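Local coordinates for protein NADH dehydrogenase (Methanothermobacter marburgensis, PDB 4R81) that binds flavin mononucleotide in a flavodoxin-like fold and probably catalyses the oxidation of NAD(P)H with a quinone as acceptor, at residues L85-L91 with A130-A136. Residues are numbered along the deposited sequence; the frame is centred on the assembly and turned at random. Where two conformers were deposited one is given.
Sequences LAFIYPL and AVVLCSA. With FMN (flavin mononucleotide), chain E.
Leu85 O takes the amide of Val131 (N to O 2.9 Å), the first of six backbone hydrogen bonds that join 85-91 to 130-136. The strand axes diverge by only 10°, and the donors alternate between the two strands, the pattern of a parallel pair: Phe87 N gives to Val131 O, Leu133 N to Phe87 O, Tyr89 N to Leu133 O, Ser135 N to Tyr89 O. Tyr89 N to Leu133 O is the longest at 3.3 Å, whereas Leu91 N to Ser135 O closes the ladder at 2.7 Å, one residue past strand 85-90. Ala86 and Ile88 turn their amides and carbonyls to the other neighbour, bonding to Tyr7, Leu9 and Ala11 of strand 5-10 and its end; strand 169-174 follows beyond 130-135, so both strands are interior to the five-stranded sheet.

On the side of the sheet that carries Phe87, Tyr89 and Cys134, a chi1 of 60° sets Tyr89 CG between backbone N and carbonyl carbon and swings the ring across the partner strand. Val132 CG1 lies 3.4 Å from Tyr89 OH, and Cys134 SG approaches the ring obliquely, 4.5 Å from its centroid and 45° off the normal. Cys134 SG also meets Leu91 CB, while Met156 and Met171 add to the packing around Tyr89. Replacing Tyr89 with an alanine would probably open a gap beside Val132 CG1 and cost Cys134 its aromatic neighbour. On the other face Ile88 and Leu133 lie side by side.

At the C-terminal ends, Ser135 OG, in one of two conformers, lies 2.7 Å from FMN O4', a hydrogen bond in which either hydroxyl could be the donor, and FMN O2' donates to Leu91 O (2.9 Å). Leu91 thus spends its N-H on the sheet and its carbonyl on the cofactor, consistent with the last rung positioning Leu91 O and Ser135 OG for the ribityl hydroxyls, where flavodoxin-like folds bind flavin.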
loop_
_atom_site.group_PDB
_atom_site.type_symbol
_atom_site.label_atom_id
_atom_site.label_comp_id
_atom_site.label_asym_id
_atom_site.label_seq_id
_atom_site.Cartn_x
_atom_site.Cartn_y
_atom_site.Cartn_z
ATOM N N LEU A 85 0.938 18.229 -7.649
ATOM C CA LEU A 85 1.659 16.968 -7.555
ATOM C C LEU A 85 1.052 15.992 -8.543
ATOM O O LEU A 85 -0.120 16.101 -8.913
ATOM C CB LEU A 85 1.569 16.378 -6.139
ATOM C CG LEU A 85 2.182 17.175 -4.983
ATOM C CD1 LEU A 85 1.897 16.504 -3.635
ATOM C CD2 LEU A 85 3.684 17.377 -5.177
ATOM N N ALA A 86 1.849 15.032 -8.978
ATOM C CA ALA A 86 1.314 13.935 -9.761
ATOM C C ALA A 86 1.929 12.638 -9.276
ATOM O O ALA A 86 3.061 12.623 -8.793
ATOM C CB ALA A 86 1.568 14.156 -11.245
ATOM N N PHE A 87 1.162 11.560 -9.380
ATOM C CA PHE A 87 1.609 10.242 -8.958
ATOM C C PHE A 87 1.345 9.279 -10.100
ATOM O O PHE A 87 0.205 9.120 -10.540
ATOM C CB PHE A 87 0.874 9.807 -7.685
ATOM C CG PHE A 87 1.138 10.706 -6.514
ATOM C CD1 PHE A 87 0.418 11.886 -6.347
ATOM C CD2 PHE A 87 2.135 10.394 -5.596
ATOM C CE1 PHE A 87 0.674 12.734 -5.266
ATOM C CE2 PHE A 87 2.397 11.234 -4.513
ATOM C CZ PHE A 87 1.668 12.406 -4.352
ATOM N N ILE A 88 2.410 8.660 -10.594
ATOM C CA ILE A 88 2.330 7.780 -11.749
ATOM C C ILE A 88 2.936 6.436 -11.379
ATOM O O ILE A 88 4.113 6.349 -11.020
ATOM C CB ILE A 88 3.069 8.389 -12.963
ATOM C CG1 ILE A 88 2.410 9.724 -13.348
ATOM C CG2 ILE A 88 3.075 7.402 -14.144
ATOM C CD1 ILE A 88 3.092 10.441 -14.505
ATOM N N TYR A 89 2.118 5.389 -11.435
ATOM C CA TYR A 89 2.521 4.071 -10.950
ATOM C C TYR A 89 1.597 2.989 -11.493
ATOM O O TYR A 89 0.464 3.274 -11.899
ATOM C CB TYR A 89 2.514 4.046 -9.413
ATOM C CG TYR A 89 1.157 4.345 -8.801
ATOM C CD1 TYR A 89 0.774 5.653 -8.536
ATOM C CD2 TYR A 89 0.262 3.327 -8.500
ATOM C CE1 TYR A 89 -0.460 5.947 -7.990
ATOM C CE2 TYR A 89 -0.988 3.612 -7.951
ATOM C CZ TYR A 89 -1.339 4.929 -7.696
ATOM O OH TYR A 89 -2.568 5.233 -7.155
ATOM N N PRO A 90 2.078 1.743 -11.516
ATOM C CA PRO A 90 1.208 0.603 -11.814
ATOM C C PRO A 90 0.459 0.117 -10.575
ATOM O O PRO A 90 0.986 0.169 -9.452
ATOM C CB PRO A 90 2.201 -0.473 -12.253
ATOM C CG PRO A 90 3.428 -0.178 -11.445
ATOM C CD PRO A 90 3.485 1.335 -11.344
ATOM N N LEU A 91 -0.756 -0.372 -10.784
ATOM C CA LEU A 91 -1.562 -0.937 -9.713
ATOM C C LEU A 91 -1.024 -2.310 -9.362
ATOM O O LEU A 91 -1.052 -3.208 -10.197
ATOM C CB LEU A 91 -3.012 -1.070 -10.170
ATOM C CG LEU A 91 -3.983 -1.385 -9.036
ATOM C CD1 LEU A 91 -3.847 -0.305 -7.973
ATOM C CD2 LEU A 91 -5.419 -1.493 -9.535
ATOM N N ALA A 130 -3.655 17.576 -7.255
ATOM C CA ALA A 130 -2.894 16.352 -7.435
ATOM C C ALA A 130 -3.584 15.493 -8.483
ATOM O O ALA A 130 -4.811 15.348 -8.470
ATOM C CB ALA A 130 -2.771 15.594 -6.130
ATOM N N VAL A 131 -2.785 14.934 -9.387
ATOM C CA VAL A 131 -3.269 14.039 -10.430
ATOM C C VAL A 131 -2.669 12.646 -10.227
ATOM O O VAL A 131 -1.450 12.494 -10.103
ATOM C CB VAL A 131 -2.852 14.545 -11.822
ATOM C CG1 VAL A 131 -3.368 13.611 -12.908
ATOM C CG2 VAL A 131 -3.360 15.965 -12.049
ATOM N N VAL A 132 -3.517 11.623 -10.188
ATOM C CA VAL A 132 -3.037 10.253 -10.069
ATOM C C VAL A 132 -3.282 9.529 -11.383
ATOM O O VAL A 132 -4.411 9.468 -11.864
ATOM C CB VAL A 132 -3.760 9.497 -8.932
ATOM C CG1 VAL A 132 -3.305 8.035 -8.880
ATOM C CG2 VAL A 132 -3.502 10.182 -7.606
ATOM N N LEU A 133 -2.218 8.993 -11.965
ATOM C CA LEU A 133 -2.316 8.223 -13.201
ATOM C C LEU A 133 -1.887 6.798 -12.879
ATOM O O LEU A 133 -0.692 6.495 -12.755
ATOM C CB LEU A 133 -1.444 8.826 -14.309
ATOM C CG LEU A 133 -1.705 10.279 -14.718
ATOM C CD1 LEU A 133 -0.779 10.725 -15.851
ATOM C CD2 LEU A 133 -3.157 10.484 -15.122
ATOM N N CYS A 134 -2.880 5.932 -12.710
ATOM C CA CYS A 134 -2.643 4.571 -12.259
ATOM C C CYS A 134 -2.931 3.572 -13.372
ATOM O O CYS A 134 -4.063 3.458 -13.852
ATOM C CB CYS A 134 -3.537 4.285 -11.051
ATOM S SG CYS A 134 -3.475 2.605 -10.461
ATOM N N SER A 135 -1.905 2.851 -13.796
ATOM C CA SER A 135 -2.064 1.844 -14.841
ATOM C C SER A 135 -2.471 0.522 -14.206
ATOM O O SER A 135 -1.898 0.112 -13.207
ATOM C CB SER A 135 -0.756 1.676 -15.616
ATOM O OG SER A 135 -0.832 0.574 -16.502
ATOM N N ALA A 136 -3.471 -0.147 -14.775
ATOM C CA ALA A 136 -3.959 -1.391 -14.180
ATOM C C ALA A 136 -4.183 -2.460 -15.231
ATOM O O ALA A 136 -4.518 -2.151 -16.372
ATOM C CB ALA A 136 -5.249 -1.140 -13.415
HETATM N N1 FMN E . -3.569 -5.178 -12.109
HETATM C C2 FMN E . -4.785 -4.937 -11.498
HETATM O O2 FMN E . -5.737 -4.559 -12.168
HETATM N N3 FMN E . -4.935 -5.114 -10.137
HETATM C C4 FMN E . -3.868 -5.533 -9.371
HETATM O O4 FMN E . -4.022 -5.673 -8.162
HETATM C C4A FMN E . -2.636 -5.783 -9.973
HETATM N N5 FMN E . -1.556 -6.220 -9.232
HETATM C C5A FMN E . -0.340 -6.445 -9.845
HETATM C C6 FMN E . 0.752 -6.868 -9.087
HETATM C C7 FMN E . 1.982 -7.108 -9.694
HETATM C C7M FMN E . 3.161 -7.544 -8.875
HETATM C C8 FMN E . 2.124 -6.922 -11.069
HETATM C C8M FMN E . 3.445 -7.183 -11.740
HETATM C C9 FMN E . 1.027 -6.509 -11.821
HETATM C C9A FMN E . -0.206 -6.264 -11.218
HETATM N N10 FMN E . -1.297 -5.848 -11.962
HETATM C C10 FMN E . -2.500 -5.601 -11.346
HETATM C "C1'" FMN E . -1.177 -5.611 -13.433
HETATM C "C2'" FMN E . -0.449 -4.264 -13.560
HETATM O "O2'" FMN E . -1.232 -3.183 -13.092
HETATM C "C3'" FMN E . 0.055 -4.051 -14.978
HETATM O "O3'" FMN E . 1.131 -4.956 -15.161
HETATM C "C4'" FMN E . 0.549 -2.623 -15.172
HETATM O "O4'" FMN E . -0.509 -1.690 -15.120
HETATM C "C5'" FMN E . 1.280 -2.455 -16.495
HETATM O "O5'" FMN E . 1.938 -1.212 -16.432
HETATM P P FMN E . 3.542 -1.193 -16.401
HETATM O O1P FMN E . 4.026 -1.717 -17.741
HETATM O O2P FMN E . 4.028 0.220 -16.197
HETATM O O3P FMN E . 4.015 -2.115 -15.303
#